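Local coordinates for putative Ribokinase II (Escherichia coli O6, PDB 3IQ0), which probably phosphorylates ribose or a related sugar with ATP and magnesium, as a member of the pfkB (ribokinase-like) family of carbohydrate kinases, at residues Ile12-Phe25 with Leu86-Tyr98. Residues are numbered along the deposited sequence; the frame is centred on the assembly and turned at random.
Sequences ILVEIMASKIGQPF and LPLEATGSAFVTY
Thr97 and Phe25 meet where two parallel strands, 13-18 and 92-96, run out of the small mixed sheet that forms the lid of pfkB-family kinases, a sheet completed within the chain by strands 29-37 and 106-109. The pairing illustrates how a strand ladder can be continued by side chains. Its last rung is Ala18 N to Val96 O, 2.9 Å; beyond it the loop after Ala18 curls back, and Thr97 divides its two branches between the parts of that loop. Its hydroxyl, swung opposite the backbone N (chi1 -177°), donates to Gln23 O; the OG1 to O separation of 2.5 Å is doubtful as an exact length. CG2 lies over one face of the Phe25 ring, 4.0 Å from the centroid, in a CH-pi contact. The same ring sets CE1 against Phe95 CB. Phe95 in turn runs alongside Ile16, and its own ring packs edge-to-face with Phe65 of the second subunit, which places this face of the lid at the dimer interface. On the other face Val96 CG1 presses tightly on CG of Met17, a selenomethionine, at 3.5 Å. Tyr98 crosses Ile21 obliquely, its CB 3.7 Å from Ile21 CG1, and its OH comes within 4.2 Å of Met17 SE. At the far end, one water bridges the strands, donating to Ile12 O and accepting from Gly92 N.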
ATOM      1  N   ILE B  12      -5.131  -0.351  12.041  1.00 23.29           N
ATOM      2  CA  ILE B  12      -5.571  -1.693  11.704  1.00 22.46           C
ATOM      3  C   ILE B  12      -5.036  -1.873  10.288  1.00 24.35           C
ATOM      4  O   ILE B  12      -5.288  -1.043   9.413  1.00 26.47           O
ATOM      5  CB  ILE B  12      -7.100  -1.815  11.672  1.00 22.91           C
ATOM      6  CG1 ILE B  12      -7.660  -1.819  13.094  1.00 21.23           C
ATOM      7  CG2 ILE B  12      -7.508  -3.085  10.950  1.00 22.96           C
ATOM      8  CD1 ILE B  12      -9.170  -1.902  13.132  1.00 19.04           C
ATOM      9  N   LEU B  13      -4.277  -2.935  10.065  1.00 23.04           N
ATOM     10  CA  LEU B  13      -3.714  -3.184   8.748  1.00 22.94           C
ATOM     11  C   LEU B  13      -3.624  -4.676   8.499  1.00 23.52           C
ATOM     12  O   LEU B  13      -3.940  -5.476   9.384  1.00 22.53           O
ATOM     13  CB  LEU B  13      -2.312  -2.570   8.647  1.00 23.92           C
ATOM     14  CG  LEU B  13      -1.312  -2.908   9.760  1.00 23.72           C
ATOM     15  CD1 LEU B  13       0.053  -3.213   9.182  1.00 23.08           C
ATOM     16  CD2 LEU B  13      -1.229  -1.743  10.721  1.00 22.43           C
ATOM     17  N   VAL B  14      -3.221  -5.047   7.287  1.00 21.77           N
ATOM     18  CA  VAL B  14      -3.048  -6.451   6.954  1.00 21.72           C
ATOM     19  C   VAL B  14      -1.563  -6.680   6.731  1.00 22.84           C
ATOM     20  O   VAL B  14      -0.834  -5.775   6.326  1.00 22.11           O
ATOM     21  CB  VAL B  14      -3.823  -6.875   5.680  1.00 22.49           C
ATOM     22  CG1 VAL B  14      -5.323  -6.755   5.912  1.00 22.19           C
ATOM     23  CG2 VAL B  14      -3.389  -6.032   4.492  1.00 21.45           C
ATOM     24  N   GLU B  15      -1.106  -7.888   7.026  1.00 22.91           N
ATOM     25  CA  GLU B  15       0.298  -8.222   6.847  1.00 22.95           C
ATOM     26  C   GLU B  15       0.397  -9.287   5.767  1.00 21.62           C
ATOM     27  O   GLU B  15      -0.419 -10.205   5.730  1.00 19.88           O
ATOM     28  CB  GLU B  15       0.888  -8.751   8.155  1.00 23.98           C
ATOM     29  CG  GLU B  15       2.400  -8.930   8.129  1.00 25.72           C
ATOM     30  CD  GLU B  15       2.977  -9.243   9.498  1.00 28.20           C
ATOM     31  OE1 GLU B  15       3.354 -10.409   9.739  1.00 27.46           O
ATOM     32  OE2 GLU B  15       3.048  -8.320  10.335  1.00 31.98           O
ATOM     33  N   ILE B  16       1.375  -9.133   4.879  1.00 21.64           N
ATOM     34  CA  ILE B  16       1.629 -10.093   3.802  1.00 22.72           C
ATOM     35  C   ILE B  16       3.048 -10.581   4.080  1.00 23.02           C
ATOM     36  O   ILE B  16       3.997  -9.809   4.001  1.00 22.39           O
ATOM     37  CB  ILE B  16       1.571  -9.435   2.402  1.00 25.02           C
ATOM     38  CG1 ILE B  16       0.138  -9.007   2.068  1.00 28.10           C
ATOM     39  CG2 ILE B  16       2.058 -10.416   1.349  1.00 24.57           C
ATOM     40  CD1 ILE B  16      -0.357  -7.825   2.849  1.00 30.65           C
HETATM   41  N   MSE B  17       3.184 -11.859   4.420  1.00 24.39           N
HETATM   42  CA  MSE B  17       4.485 -12.426   4.782  1.00 26.74           C
HETATM   43  C   MSE B  17       5.230 -13.198   3.702  1.00 25.49           C
HETATM   44  O   MSE B  17       4.636 -13.932   2.924  1.00 26.21           O
HETATM   45  CB  MSE B  17       4.321 -13.354   5.992  1.00 30.67           C
HETATM   46  CG  MSE B  17       3.888 -12.664   7.278  1.00 38.91           C
HETATM   47 SE   MSE B  17       3.363 -13.928   8.658  1.00 47.99          SE
HETATM   48  CE  MSE B  17       1.494 -13.516   8.683  1.00 45.45           C
ATOM     49  N   ALA B  18       6.545 -13.039   3.682  1.00 26.17           N
ATOM     50  CA  ALA B  18       7.370 -13.760   2.727  1.00 28.77           C
ATOM     51  C   ALA B  18       7.237 -15.237   3.088  1.00 29.80           C
ATOM     52  O   ALA B  18       7.244 -15.598   4.268  1.00 26.90           O
ATOM     53  CB  ALA B  18       8.815 -13.318   2.851  1.00 30.15           C
ATOM     54  N   SER B  19       7.110 -16.087   2.075  1.00 29.75           N
ATOM     55  CA  SER B  19       6.967 -17.518   2.308  1.00 32.21           C
ATOM     56  C   SER B  19       8.272 -18.183   2.741  1.00 32.40           C
ATOM     57  O   SER B  19       8.245 -19.236   3.374  1.00 33.35           O
ATOM     58  CB  SER B  19       6.459 -18.210   1.045  1.00 32.47           C
ATOM     59  OG  SER B  19       7.450 -18.179   0.037  1.00 32.95           O
ATOM     60  N   LYS B  20       9.408 -17.574   2.410  1.00 32.43           N
ATOM     61  CA  LYS B  20      10.700 -18.158   2.761  1.00 33.30           C
ATOM     62  C   LYS B  20      11.677 -17.197   3.415  1.00 33.15           C
ATOM     63  O   LYS B  20      11.672 -15.999   3.136  1.00 32.46           O
ATOM     64  CB  LYS B  20      11.386 -18.742   1.523  1.00 36.50           C
ATOM     65  CG  LYS B  20      10.569 -19.734   0.721  1.00 41.26           C
ATOM     66  CD  LYS B  20      11.480 -20.529  -0.195  1.00 44.63           C
ATOM     67  CE  LYS B  20      10.727 -21.087  -1.383  1.00 48.77           C
ATOM     68  NZ  LYS B  20      10.276 -19.986  -2.285  1.00 49.30           N
ATOM     69  N   ILE B  21      12.530 -17.738   4.280  1.00 33.66           N
ATOM     70  CA  ILE B  21      13.537 -16.932   4.951  1.00 34.02           C
ATOM     71  C   ILE B  21      14.585 -16.591   3.903  1.00 34.64           C
ATOM     72  O   ILE B  21      15.003 -17.451   3.127  1.00 36.89           O
ATOM     73  CB  ILE B  21      14.216 -17.696   6.115  1.00 35.53           C
ATOM     74  CG1 ILE B  21      13.247 -17.842   7.289  1.00 36.35           C
ATOM     75  CG2 ILE B  21      15.450 -16.942   6.587  1.00 36.25           C
ATOM     76  CD1 ILE B  21      12.019 -18.664   6.988  1.00 37.83           C
ATOM     77  N   GLY B  22      14.999 -15.330   3.874  1.00 33.96           N
ATOM     78  CA  GLY B  22      15.989 -14.904   2.906  1.00 33.71           C
ATOM     79  C   GLY B  22      15.351 -14.399   1.622  1.00 32.76           C
ATOM     80  O   GLY B  22      16.049 -14.080   0.660  1.00 33.35           O
ATOM     81  N   GLN B  23      14.024 -14.330   1.607  1.00 31.60           N
ATOM     82  CA  GLN B  23      13.297 -13.864   0.429  1.00 31.33           C
ATOM     83  C   GLN B  23      13.342 -12.348   0.362  1.00 29.80           C
ATOM     84  O   GLN B  23      12.898 -11.664   1.283  1.00 28.90           O
ATOM     85  CB  GLN B  23      11.843 -14.326   0.487  1.00 32.21           C
ATOM     86  CG  GLN B  23      11.042 -14.005  -0.755  1.00 31.09           C
ATOM     87  CD  GLN B  23       9.644 -14.575  -0.688  1.00 29.53           C
ATOM     88  OE1 GLN B  23       9.437 -15.660  -0.147  1.00 31.72           O
ATOM     89  NE2 GLN B  23       8.679 -13.854  -1.244  1.00 26.83           N
ATOM     90  N   PRO B  24      13.877 -11.801  -0.738  1.00 28.70           N
ATOM     91  CA  PRO B  24      13.984 -10.355  -0.924  1.00 29.08           C
ATOM     92  C   PRO B  24      12.683  -9.716  -1.411  1.00 28.31           C
ATOM     93  O   PRO B  24      11.780 -10.400  -1.895  1.00 28.96           O
ATOM     94  CB  PRO B  24      15.099 -10.238  -1.952  1.00 27.81           C
ATOM     95  CG  PRO B  24      14.811 -11.399  -2.841  1.00 28.45           C
ATOM     96  CD  PRO B  24      14.514 -12.517  -1.859  1.00 28.86           C
ATOM     97  N   PHE B  25      12.597  -8.399  -1.264  1.00 27.11           N
ATOM     98  CA  PHE B  25      11.431  -7.642  -1.708  1.00 27.04           C
ATOM     99  C   PHE B  25      11.570  -7.296  -3.190  1.00 26.85           C
ATOM    100  O   PHE B  25      10.580  -7.001  -3.856  1.00 25.92           O
ATOM    101  CB  PHE B  25      11.320  -6.311  -0.951  1.00 26.34           C
ATOM    102  CG  PHE B  25      10.881  -6.439   0.478  1.00 25.32           C
ATOM    103  CD1 PHE B  25       9.641  -6.982   0.795  1.00 23.64           C
ATOM    104  CD2 PHE B  25      11.693  -5.972   1.504  1.00 22.49           C
ATOM    105  CE1 PHE B  25       9.217  -7.055   2.111  1.00 25.61           C
ATOM    106  CE2 PHE B  25      11.283  -6.038   2.818  1.00 24.16           C
ATOM    107  CZ  PHE B  25      10.040  -6.581   3.129  1.00 24.59           C
ATOM    108  N   LEU B  86     -13.291   4.088   5.021  1.00 35.52           N
ATOM    109  CA  LEU B  86     -12.983   5.245   4.193  1.00 35.49           C
ATOM    110  C   LEU B  86     -12.802   4.869   2.726  1.00 37.19           C
ATOM    111  O   LEU B  86     -11.773   4.315   2.341  1.00 36.52           O
ATOM    112  CB  LEU B  86     -11.715   5.920   4.712  1.00 35.37           C
ATOM    113  CG  LEU B  86     -11.691   6.251   6.206  1.00 34.79           C
ATOM    114  CD1 LEU B  86     -10.391   6.952   6.543  1.00 36.84           C
ATOM    115  CD2 LEU B  86     -12.876   7.129   6.571  1.00 36.62           C
ATOM    116  N   PRO B  87     -13.802   5.179   1.885  1.00 39.10           N
ATOM    117  CA  PRO B  87     -13.802   4.892   0.445  1.00 39.94           C
ATOM    118  C   PRO B  87     -12.599   5.427  -0.331  1.00 39.41           C
ATOM    119  O   PRO B  87     -12.059   4.742  -1.202  1.00 41.57           O
ATOM    120  CB  PRO B  87     -15.108   5.526  -0.031  1.00 41.02           C
ATOM    121  CG  PRO B  87     -15.995   5.386   1.166  1.00 41.91           C
ATOM    122  CD  PRO B  87     -15.075   5.801   2.286  1.00 40.16           C
ATOM    123  N   LEU B  88     -12.177   6.645  -0.012  1.00 38.75           N
ATOM    124  CA  LEU B  88     -11.053   7.263  -0.709  1.00 39.64           C
ATOM    125  C   LEU B  88      -9.668   6.800  -0.260  1.00 39.86           C
ATOM    126  O   LEU B  88      -8.656   7.221  -0.825  1.00 38.45           O
ATOM    127  CB  LEU B  88     -11.135   8.784  -0.575  1.00 40.91           C
ATOM    128  CG  LEU B  88     -12.421   9.436  -1.083  1.00 42.24           C
ATOM    129  CD1 LEU B  88     -12.351  10.933  -0.843  1.00 42.87           C
ATOM    130  CD2 LEU B  88     -12.609   9.129  -2.563  1.00 44.10           C
ATOM    131  N   GLU B  89      -9.616   5.934   0.747  1.00 38.90           N
ATOM    132  CA  GLU B  89      -8.334   5.458   1.251  1.00 38.58           C
ATOM    133  C   GLU B  89      -8.117   3.964   1.065  1.00 37.30           C
ATOM    134  O   GLU B  89      -9.046   3.212   0.777  1.00 37.87           O
ATOM    135  CB  GLU B  89      -8.201   5.805   2.735  1.00 40.60           C
ATOM    136  CG  GLU B  89      -8.155   7.293   3.023  1.00 43.00           C
ATOM    137  CD  GLU B  89      -6.931   7.959   2.426  1.00 46.40           C
ATOM    138  OE1 GLU B  89      -5.803   7.474   2.675  1.00 48.16           O
ATOM    139  OE2 GLU B  89      -7.096   8.974   1.717  1.00 48.88           O
ATOM    140  N   ALA B  90      -6.867   3.544   1.226  1.00 34.57           N
ATOM    141  CA  ALA B  90      -6.510   2.140   1.101  1.00 33.38           C
ATOM    142  C   ALA B  90      -6.188   1.621   2.498  1.00 30.81           C
ATOM    143  O   ALA B  90      -5.510   2.299   3.271  1.00 31.02           O
ATOM    144  CB  ALA B  90      -5.294   1.987   0.194  1.00 33.49           C
ATOM    145  N   THR B  91      -6.689   0.437   2.828  1.00 28.53           N
ATOM    146  CA  THR B  91      -6.422  -0.148   4.138  1.00 28.13           C
ATOM    147  C   THR B  91      -4.914  -0.318   4.263  1.00 27.19           C
ATOM    148  O   THR B  91      -4.254  -0.750   3.321  1.00 26.39           O
ATOM    149  CB  THR B  91      -7.115  -1.513   4.285  1.00 28.33           C
ATOM    150  OG1 THR B  91      -8.534  -1.331   4.201  1.00 28.21           O
ATOM    151  CG2 THR B  91      -6.780  -2.156   5.629  1.00 29.01           C
ATOM    152  N   GLY B  92      -4.371   0.064   5.412  1.00 25.58           N
ATOM    153  CA  GLY B  92      -2.945  -0.065   5.633  1.00 23.72           C
ATOM    154  C   GLY B  92      -2.465  -1.483   5.405  1.00 23.96           C
ATOM    155  O   GLY B  92      -3.255  -2.431   5.433  1.00 22.85           O
ATOM    156  N   SER B  93      -1.165  -1.631   5.176  1.00 23.59           N
ATOM    157  CA  SER B  93      -0.582  -2.942   4.937  1.00 24.83           C
ATOM    158  C   SER B  93       0.878  -2.973   5.349  1.00 25.58           C
ATOM    159  O   SER B  93       1.501  -1.931   5.574  1.00 26.49           O
ATOM    160  CB  SER B  93      -0.675  -3.302   3.459  1.00 27.28           C
ATOM    161  OG  SER B  93       0.217  -2.498   2.701  1.00 27.29           O
ATOM    162  N   ALA B  94       1.418  -4.180   5.445  1.00 23.30           N
ATOM    163  CA  ALA B  94       2.813  -4.366   5.807  1.00 22.61           C
ATOM    164  C   ALA B  94       3.340  -5.661   5.196  1.00 21.27           C
ATOM    165  O   ALA B  94       2.771  -6.727   5.413  1.00 20.17           O
ATOM    166  CB  ALA B  94       2.960  -4.412   7.319  1.00 22.83           C
ATOM    167  N   PHE B  95       4.407  -5.548   4.410  1.00 20.50           N
ATOM    168  CA  PHE B  95       5.056  -6.701   3.793  1.00 21.17           C
ATOM    169  C   PHE B  95       6.259  -6.974   4.691  1.00 21.02           C
ATOM    170  O   PHE B  95       6.979  -6.051   5.053  1.00 19.23           O
ATOM    171  CB  PHE B  95       5.554  -6.363   2.382  1.00 23.12           C
ATOM    172  CG  PHE B  95       4.463  -6.232   1.359  1.00 22.81           C
ATOM    173  CD1 PHE B  95       4.074  -7.330   0.594  1.00 23.16           C
ATOM    174  CD2 PHE B  95       3.842  -5.007   1.141  1.00 22.86           C
ATOM    175  CE1 PHE B  95       3.085  -7.210  -0.374  1.00 23.23           C
ATOM    176  CE2 PHE B  95       2.847  -4.870   0.174  1.00 24.96           C
ATOM    177  CZ  PHE B  95       2.470  -5.977  -0.586  1.00 25.19           C
ATOM    178  N   VAL B  96       6.481  -8.230   5.046  1.00 21.12           N
ATOM    179  CA  VAL B  96       7.596  -8.570   5.920  1.00 26.41           C
ATOM    180  C   VAL B  96       8.376  -9.783   5.406  1.00 27.78           C
ATOM    181  O   VAL B  96       7.820 -10.653   4.740  1.00 27.15           O
ATOM    182  CB  VAL B  96       7.078  -8.856   7.366  1.00 26.00           C
ATOM    183  CG1 VAL B  96       6.084  -9.994   7.341  1.00 27.81           C
ATOM    184  CG2 VAL B  96       8.229  -9.184   8.289  1.00 26.22           C
ATOM    185  N   THR B  97       9.667  -9.835   5.705  1.00 31.66           N
ATOM    186  CA  THR B  97      10.476 -10.971   5.282  1.00 36.40           C
ATOM    187  C   THR B  97      11.579 -11.312   6.280  1.00 39.33           C
ATOM    188  O   THR B  97      12.187 -10.431   6.878  1.00 38.89           O
ATOM    189  CB  THR B  97      11.101 -10.737   3.894  1.00 36.48           C
ATOM    190  OG1 THR B  97      11.832 -11.906   3.509  1.00 37.55           O
ATOM    191  CG2 THR B  97      12.025  -9.534   3.912  1.00 34.77           C
ATOM    192  N   TYR B  98      11.831 -12.606   6.448  1.00 43.94           N
ATOM    193  CA  TYR B  98      12.844 -13.087   7.383  1.00 47.77           C
ATOM    194  C   TYR B  98      14.156 -13.392   6.672  1.00 47.63           C
ATOM    195  O   TYR B  98      14.851 -12.484   6.224  1.00 48.26           O
ATOM    196  CB  TYR B  98      12.335 -14.347   8.077  1.00 53.05           C
ATOM    197  CG  TYR B  98      10.963 -14.180   8.681  1.00 58.81           C
ATOM    198  CD1 TYR B  98      10.773 -13.400   9.819  1.00 61.48           C
ATOM    199  CD2 TYR B  98       9.848 -14.788   8.101  1.00 62.32           C
ATOM    200  CE1 TYR B  98       9.504 -13.226  10.370  1.00 64.23           C
ATOM    201  CE2 TYR B  98       8.572 -14.621   8.643  1.00 64.03           C
ATOM    202  CZ  TYR B  98       8.410 -13.839   9.779  1.00 64.87           C
ATOM    203  OH  TYR B  98       7.158 -13.672  10.331  1.00 66.98           O
TER
HETATM  204  O   HOH W   1      -6.246   0.787   7.720  1.00 31.67           O